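Local coordinates for conserved membrane protein (Chlamydia abortus, PDB 6GZU) that acts as a secreted Chlamydia effector of the CE clan, combining deubiquitinating and acetyltransferase activities and causing Golgi fragmentation in host cells, at residues I23-L37 / G205-D217. Residues are numbered along the deposited sequence; the frame is centred on the assembly and turned at random. Where two conformers were deposited one is given.
Sequences ISTHLIRLSEKHSDL and GIWLSLFLDKYLD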
loop_
_atom_site.group_PDB
_atom_site.type_symbol
_atom_site.label_atom_id
_atom_site.label_comp_id
_atom_site.label_asym_id
_atom_site.label_seq_id
_atom_site.Cartn_x
_atom_site.Cartn_y
_atom_site.Cartn_z
ATOM N N ILE A 23 -2.708 -6.701 8.138
ATOM C CA ILE A 23 -2.360 -6.388 6.767
ATOM C C ILE A 23 -0.837 -6.280 6.627
ATOM O O ILE A 23 -0.236 -6.862 5.723
ATOM C CB ILE A 23 -2.989 -5.052 6.345
ATOM C CG1 ILE A 23 -4.514 -5.196 6.246
ATOM C CG2 ILE A 23 -2.415 -4.605 4.998
ATOM C CD1 ILE A 23 -5.261 -3.841 6.251
ATOM N N SER A 24 -0.206 -5.551 7.536
ATOM C CA SER A 24 1.246 -5.398 7.464
ATOM C C SER A 24 1.961 -6.734 7.607
ATOM O O SER A 24 3.011 -6.917 6.996
ATOM C CB SER A 24 1.727 -4.437 8.546
ATOM O OG SER A 24 1.300 -3.124 8.239
ATOM N N THR A 25 1.406 -7.647 8.391
ATOM C CA THR A 25 2.001 -8.970 8.544
ATOM C C THR A 25 1.993 -9.658 7.187
ATOM O O THR A 25 2.976 -10.312 6.836
ATOM C CB THR A 25 1.216 -9.799 9.590
ATOM O OG1 THR A 25 1.400 -9.188 10.868
ATOM C CG2 THR A 25 1.707 -11.267 9.717
ATOM N N HIS A 26 0.875 -9.579 6.452
ATOM C CA HIS A 26 0.856 -10.181 5.122
ATOM C C HIS A 26 1.838 -9.539 4.153
ATOM O O HIS A 26 2.442 -10.231 3.332
ATOM C CB HIS A 26 -0.560 -10.292 4.526
ATOM C CG HIS A 26 -0.636 -11.305 3.429
ATOM N ND1 HIS A 26 -0.433 -12.653 3.670
ATOM C CD2 HIS A 26 -0.816 -11.170 2.094
ATOM C CE1 HIS A 26 -0.529 -13.307 2.523
ATOM N NE2 HIS A 26 -0.738 -12.426 1.551
ATOM N N LEU A 27 1.980 -8.220 4.209
ATOM C CA LEU A 27 2.989 -7.545 3.382
ATOM C C LEU A 27 4.385 -8.056 3.696
ATOM O O LEU A 27 5.156 -8.360 2.782
ATOM C CB LEU A 27 2.878 -6.018 3.497
ATOM C CG LEU A 27 1.775 -5.359 2.658
ATOM C CD1 LEU A 27 0.433 -5.978 2.598
ATOM C CD2 LEU A 27 1.707 -3.876 3.113
ATOM N N ILE A 28 4.713 -8.233 4.978
ATOM C CA ILE A 28 6.014 -8.766 5.349
ATOM C C ILE A 28 6.170 -10.208 4.843
ATOM O O ILE A 28 7.237 -10.590 4.317
ATOM C CB ILE A 28 6.240 -8.711 6.898
ATOM C CG1 ILE A 28 6.419 -7.261 7.374
ATOM C CG2 ILE A 28 7.453 -9.576 7.349
ATOM C CD1 ILE A 28 7.691 -6.559 6.790
ATOM N N ARG A 29 5.127 -11.023 5.008
ATOM C CA ARG A 29 5.124 -12.377 4.443
ATOM C C ARG A 29 5.434 -12.330 2.928
ATOM O O ARG A 29 6.317 -13.044 2.444
ATOM C CB ARG A 29 3.770 -13.012 4.713
ATOM C CG ARG A 29 3.548 -14.402 4.232
ATOM C CD ARG A 29 2.123 -14.857 4.649
ATOM N NE ARG A 29 1.936 -15.028 6.083
ATOM C CZ ARG A 29 1.087 -14.366 6.878
ATOM N NH1 ARG A 29 0.267 -13.415 6.416
ATOM N NH2 ARG A 29 1.081 -14.651 8.184
ATOM N N LEU A 30 4.741 -11.456 2.203
ATOM C CA LEU A 30 4.992 -11.293 0.771
ATOM C C LEU A 30 6.393 -10.805 0.473
ATOM O O LEU A 30 6.990 -11.220 -0.523
ATOM C CB LEU A 30 3.951 -10.351 0.140
ATOM C CG LEU A 30 2.587 -11.019 0.050
ATOM C CD1 LEU A 30 1.553 -9.973 -0.359
ATOM C CD2 LEU A 30 2.600 -12.171 -0.917
ATOM N N SER A 31 6.940 -9.948 1.330
ATOM C CA SER A 31 8.289 -9.424 1.096
ATOM C C SER A 31 9.332 -10.511 1.214
ATOM O O SER A 31 10.420 -10.350 0.680
ATOM C CB SER A 31 8.620 -8.266 2.052
ATOM O OG SER A 31 8.989 -8.765 3.335
ATOM N N GLU A 32 9.020 -11.628 1.874
ATOM C CA GLU A 32 9.959 -12.733 1.987
ATOM C C GLU A 32 9.975 -13.531 0.690
ATOM O O GLU A 32 10.971 -14.164 0.350
ATOM C CB GLU A 32 9.617 -13.646 3.183
ATOM C CG GLU A 32 9.762 -12.907 4.488
ATOM C CD GLU A 32 9.753 -13.794 5.710
ATOM O OE1 GLU A 32 9.321 -14.990 5.655
ATOM O OE2 GLU A 32 10.192 -13.259 6.750
ATOM N N LYS A 33 8.859 -13.498 -0.030
ATOM C CA LYS A 33 8.769 -14.183 -1.314
ATOM C C LYS A 33 9.239 -13.293 -2.470
ATOM O O LYS A 33 9.845 -13.786 -3.446
ATOM C CB LYS A 33 7.319 -14.574 -1.552
ATOM C CG LYS A 33 7.081 -15.213 -2.883
ATOM C CD LYS A 33 5.663 -15.692 -2.996
ATOM C CE LYS A 33 5.488 -16.400 -4.324
ATOM N NZ LYS A 33 4.057 -16.523 -4.731
ATOM N N HIS A 34 9.034 -11.987 -2.330
ATOM C CA HIS A 34 9.293 -11.010 -3.392
ATOM C C HIS A 34 10.278 -9.973 -2.875
ATOM O O HIS A 34 9.898 -9.030 -2.200
ATOM C CB HIS A 34 7.975 -10.337 -3.795
ATOM C CG HIS A 34 6.977 -11.288 -4.370
ATOM N ND1 HIS A 34 7.088 -11.808 -5.644
ATOM C CD2 HIS A 34 5.859 -11.842 -3.832
ATOM C CE1 HIS A 34 6.080 -12.637 -5.868
ATOM N NE2 HIS A 34 5.320 -12.674 -4.784
ATOM N N SER A 35 11.556 -10.189 -3.165
ATOM C CA SER A 35 12.575 -9.288 -2.649
ATOM C C SER A 35 12.478 -7.862 -3.200
ATOM O O SER A 35 13.086 -6.950 -2.642
ATOM C CB SER A 35 13.965 -9.853 -2.889
ATOM O OG SER A 35 14.242 -9.955 -4.272
ATOM N N ASP A 36 11.724 -7.650 -4.281
ATOM C CA ASP A 36 11.528 -6.336 -4.893
ATOM C C ASP A 36 10.446 -5.522 -4.202
ATOM O O ASP A 36 10.195 -4.378 -4.572
ATOM C CB ASP A 36 11.095 -6.490 -6.349
ATOM C CG ASP A 36 12.232 -6.848 -7.279
ATOM O OD1 ASP A 36 13.411 -6.611 -6.923
ATOM O OD2 ASP A 36 11.932 -7.354 -8.384
ATOM N N LEU A 37 9.734 -6.121 -3.240
ATOM C CA LEU A 37 8.618 -5.422 -2.614
ATOM C C LEU A 37 9.061 -4.609 -1.419
ATOM O O LEU A 37 9.635 -5.167 -0.472
ATOM C CB LEU A 37 7.601 -6.443 -2.122
ATOM C CG LEU A 37 6.385 -5.902 -1.370
ATOM C CD1 LEU A 37 5.506 -5.104 -2.327
ATOM C CD2 LEU A 37 5.551 -7.034 -0.690
ATOM N N GLY A 205 -9.538 -5.520 4.337
ATOM C CA GLY A 205 -8.109 -5.761 4.561
ATOM C C GLY A 205 -7.661 -7.111 4.021
ATOM O O GLY A 205 -6.526 -7.262 3.548
ATOM N N ILE A 206 -8.550 -8.094 4.072
ATOM C CA ILE A 206 -8.233 -9.426 3.552
ATOM C C ILE A 206 -8.234 -9.352 2.028
ATOM O O ILE A 206 -7.296 -9.846 1.375
ATOM C CB ILE A 206 -9.264 -10.432 4.014
ATOM C CG1 ILE A 206 -9.309 -10.436 5.548
ATOM C CG2 ILE A 206 -8.929 -11.814 3.466
ATOM C CD1 ILE A 206 -10.458 -11.253 6.137
ATOM N N TRP A 207 -9.223 -8.681 1.454
ATOM C CA TRP A 207 -9.268 -8.577 0.004
ATOM C C TRP A 207 -8.015 -7.913 -0.583
ATOM O O TRP A 207 -7.468 -8.376 -1.605
ATOM C CB TRP A 207 -10.487 -7.745 -0.428
ATOM C CG TRP A 207 -11.727 -8.555 -0.520
ATOM C CD1 TRP A 207 -12.859 -8.459 0.269
ATOM C CD2 TRP A 207 -11.996 -9.544 -1.497
ATOM N NE1 TRP A 207 -13.778 -9.367 -0.144
ATOM C CE2 TRP A 207 -13.300 -10.025 -1.247
ATOM C CE3 TRP A 207 -11.256 -10.083 -2.563
ATOM C CZ2 TRP A 207 -13.882 -11.044 -2.006
ATOM C CZ3 TRP A 207 -11.838 -11.089 -3.319
ATOM C CH2 TRP A 207 -13.148 -11.547 -3.053
ATOM N N LEU A 208 -7.579 -6.794 -0.005
ATOM C CA LEU A 208 -6.449 -6.078 -0.606
ATOM C C LEU A 208 -5.177 -6.911 -0.411
ATOM O O LEU A 208 -4.277 -6.862 -1.277
ATOM C CB LEU A 208 -6.305 -4.675 -0.019
ATOM C CG LEU A 208 -5.854 -4.542 1.449
ATOM C CD1 LEU A 208 -4.293 -4.585 1.556
ATOM C CD2 LEU A 208 -6.409 -3.260 2.069
ATOM N N SER A 209 -5.093 -7.711 0.663
ATOM C CA SER A 209 -3.924 -8.563 0.869
ATOM C C SER A 209 -3.880 -9.691 -0.164
ATOM O O SER A 209 -2.805 -10.009 -0.720
ATOM C CB SER A 209 -3.931 -9.131 2.292
ATOM O OG SER A 209 -3.824 -8.079 3.239
ATOM N N LEU A 210 -5.041 -10.305 -0.424
ATOM C CA LEU A 210 -5.146 -11.312 -1.486
ATOM C C LEU A 210 -4.785 -10.682 -2.837
ATOM O O LEU A 210 -4.056 -11.280 -3.645
ATOM C CB LEU A 210 -6.580 -11.885 -1.537
ATOM C CG LEU A 210 -7.021 -12.965 -2.530
ATOM C CD1 LEU A 210 -8.353 -13.584 -2.036
ATOM C CD2 LEU A 210 -7.232 -12.406 -3.946
ATOM N N PHE A 211 -5.294 -9.486 -3.110
ATOM C CA PHE A 211 -4.972 -8.846 -4.379
ATOM C C PHE A 211 -3.464 -8.677 -4.547
ATOM O O PHE A 211 -2.914 -8.980 -5.628
ATOM C CB PHE A 211 -5.693 -7.508 -4.547
ATOM C CG PHE A 211 -5.305 -6.802 -5.806
ATOM C CD1 PHE A 211 -5.766 -7.277 -7.040
ATOM C CD2 PHE A 211 -4.408 -5.749 -5.752
ATOM C CE1 PHE A 211 -5.374 -6.690 -8.240
ATOM C CE2 PHE A 211 -4.008 -5.110 -6.933
ATOM C CZ PHE A 211 -4.510 -5.586 -8.184
ATOM N N LEU A 212 -2.811 -8.141 -3.530
ATOM C CA LEU A 212 -1.375 -7.888 -3.683
ATOM C C LEU A 212 -0.642 -9.218 -3.904
ATOM O O LEU A 212 0.285 -9.308 -4.705
ATOM C CB LEU A 212 -0.799 -7.185 -2.459
ATOM C CG LEU A 212 0.704 -6.862 -2.588
ATOM C CD1 LEU A 212 0.952 -5.880 -3.744
ATOM C CD2 LEU A 212 1.155 -6.259 -1.288
ATOM N N ASP A 213 -1.032 -10.250 -3.161
ATOM C CA ASP A 213 -0.499 -11.602 -3.315
ATOM C C ASP A 213 -0.511 -12.033 -4.788
ATOM O O ASP A 213 0.506 -12.437 -5.353
ATOM C CB ASP A 213 -1.360 -12.532 -2.475
ATOM C CG ASP A 213 -0.632 -13.731 -2.029
ATOM O OD1 ASP A 213 -0.149 -14.490 -2.891
ATOM O OD2 ASP A 213 -0.556 -13.942 -0.804
ATOM N N LYS A 214 -1.664 -11.898 -5.427
ATOM C CA LYS A 214 -1.796 -12.300 -6.808
ATOM C C LYS A 214 -1.133 -11.345 -7.778
ATOM O O LYS A 214 -0.575 -11.779 -8.776
ATOM C CB LYS A 214 -3.282 -12.403 -7.127
ATOM C CG LYS A 214 -4.045 -13.297 -6.174
ATOM C CD LYS A 214 -4.265 -14.620 -6.770
ATOM C CE LYS A 214 -5.089 -15.451 -5.808
ATOM N NZ LYS A 214 -4.945 -16.907 -6.003
ATOM N N TYR A 215 -1.218 -10.050 -7.496
ATOM C CA TYR A 215 -0.585 -9.021 -8.339
ATOM C C TYR A 215 0.900 -9.262 -8.458
ATOM O O TYR A 215 1.475 -9.046 -9.539
ATOM C CB TYR A 215 -0.857 -7.610 -7.776
ATOM C CG TYR A 215 -0.128 -6.488 -8.460
ATOM C CD1 TYR A 215 1.144 -6.122 -8.051
ATOM C CD2 TYR A 215 -0.719 -5.764 -9.501
ATOM C CE1 TYR A 215 1.825 -5.088 -8.676
ATOM C CE2 TYR A 215 -0.028 -4.749 -10.137
ATOM C CZ TYR A 215 1.247 -4.421 -9.724
ATOM O OH TYR A 215 1.954 -3.391 -10.314
ATOM N N LEU A 216 1.545 -9.649 -7.357
ATOM C CA LEU A 216 2.999 -9.806 -7.378
ATOM C C LEU A 216 3.435 -11.014 -8.232
ATOM O O LEU A 216 4.586 -11.078 -8.704
ATOM C CB LEU A 216 3.563 -9.915 -5.931
ATOM C CG LEU A 216 3.497 -8.581 -5.146
ATOM C CD1 LEU A 216 3.842 -8.816 -3.685
ATOM C CD2 LEU A 216 4.465 -7.519 -5.745
ATOM N N ASP A 217 2.534 -11.986 -8.416
ATOM C CA ASP A 217 2.796 -13.083 -9.356
ATOM C C ASP A 217 2.389 -12.764 -10.795
ATOM O O ASP A 217 2.941 -13.314 -11.737
ATOM C CB ASP A 217 2.118 -14.376 -8.894
ATOM C CG ASP A 217 2.825 -14.998 -7.684
ATOM O OD1 ASP A 217 4.049 -14.808 -7.527
ATOM O OD2 ASP A 217 2.159 -15.661 -6.888
HETATM O O HOH W 1 2.766 -13.771 -4.478
HETATM O O HOH W 2 2.236 -15.585 -2.505
#
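His-26 of helix 20-33 reaches over to Asp-213 of helix 204-217; the two segments run nearly parallel, their axes 10° apart. His-26 NE2 donates to Asp-213 OD2 at 2.8 Å, in the ring plane and on the carboxylate's anti lone pair, with an N-H...O angle of 147°. The ring is gripped at both nitrogens, since His-26 ND1 accepts from Arg-29 NH1 at 2.9 Å, also in plane, which should fix its rotation; Arg-245 forms a salt bridge with the same Asp-213 oxygen. On the inner side the packing is close and mostly apolar. CD1 of Ile-23 lies over the bare backbone of Gly-205, 3.8 Å from its CA, while CG2, anti to the backbone N, meets Leu-208. Farther along, Leu-212 CD2 touches the CD1 methyls of both Leu-27 and Leu-30, and Leu-30 CD2 packs on the Asp-213 carboxylate. Just past helix 20-33, Leu-216 CB makes a CH-pi contact with one face of His-34, 3.6 Å from the ring centroid, and its CD1 touches Leu-37 CD2. The outer side is looser and wet. Lys-33, its chain extended, places NZ 3.0 Å from Asp-217 OD2 in a salt bridge on the syn lone pair. Two waters fill in behind: one joins Lys-33 NZ to Asp-213 OD1, the other links Lys-33 NZ, His-34 NE2 and the Asp-213 carbonyl. Helix 204-217 belongs to the Ulp1-like catalytic domain; both helices pack on the mixed sheet, with Pro-104 under Ile-23 and Leu-27, Ile-139 under Leu-212 and Ile-100 under Leu-216, while Phe-238 of helix 228-241 meets His-26 edge-to-face and also touches Leu-210.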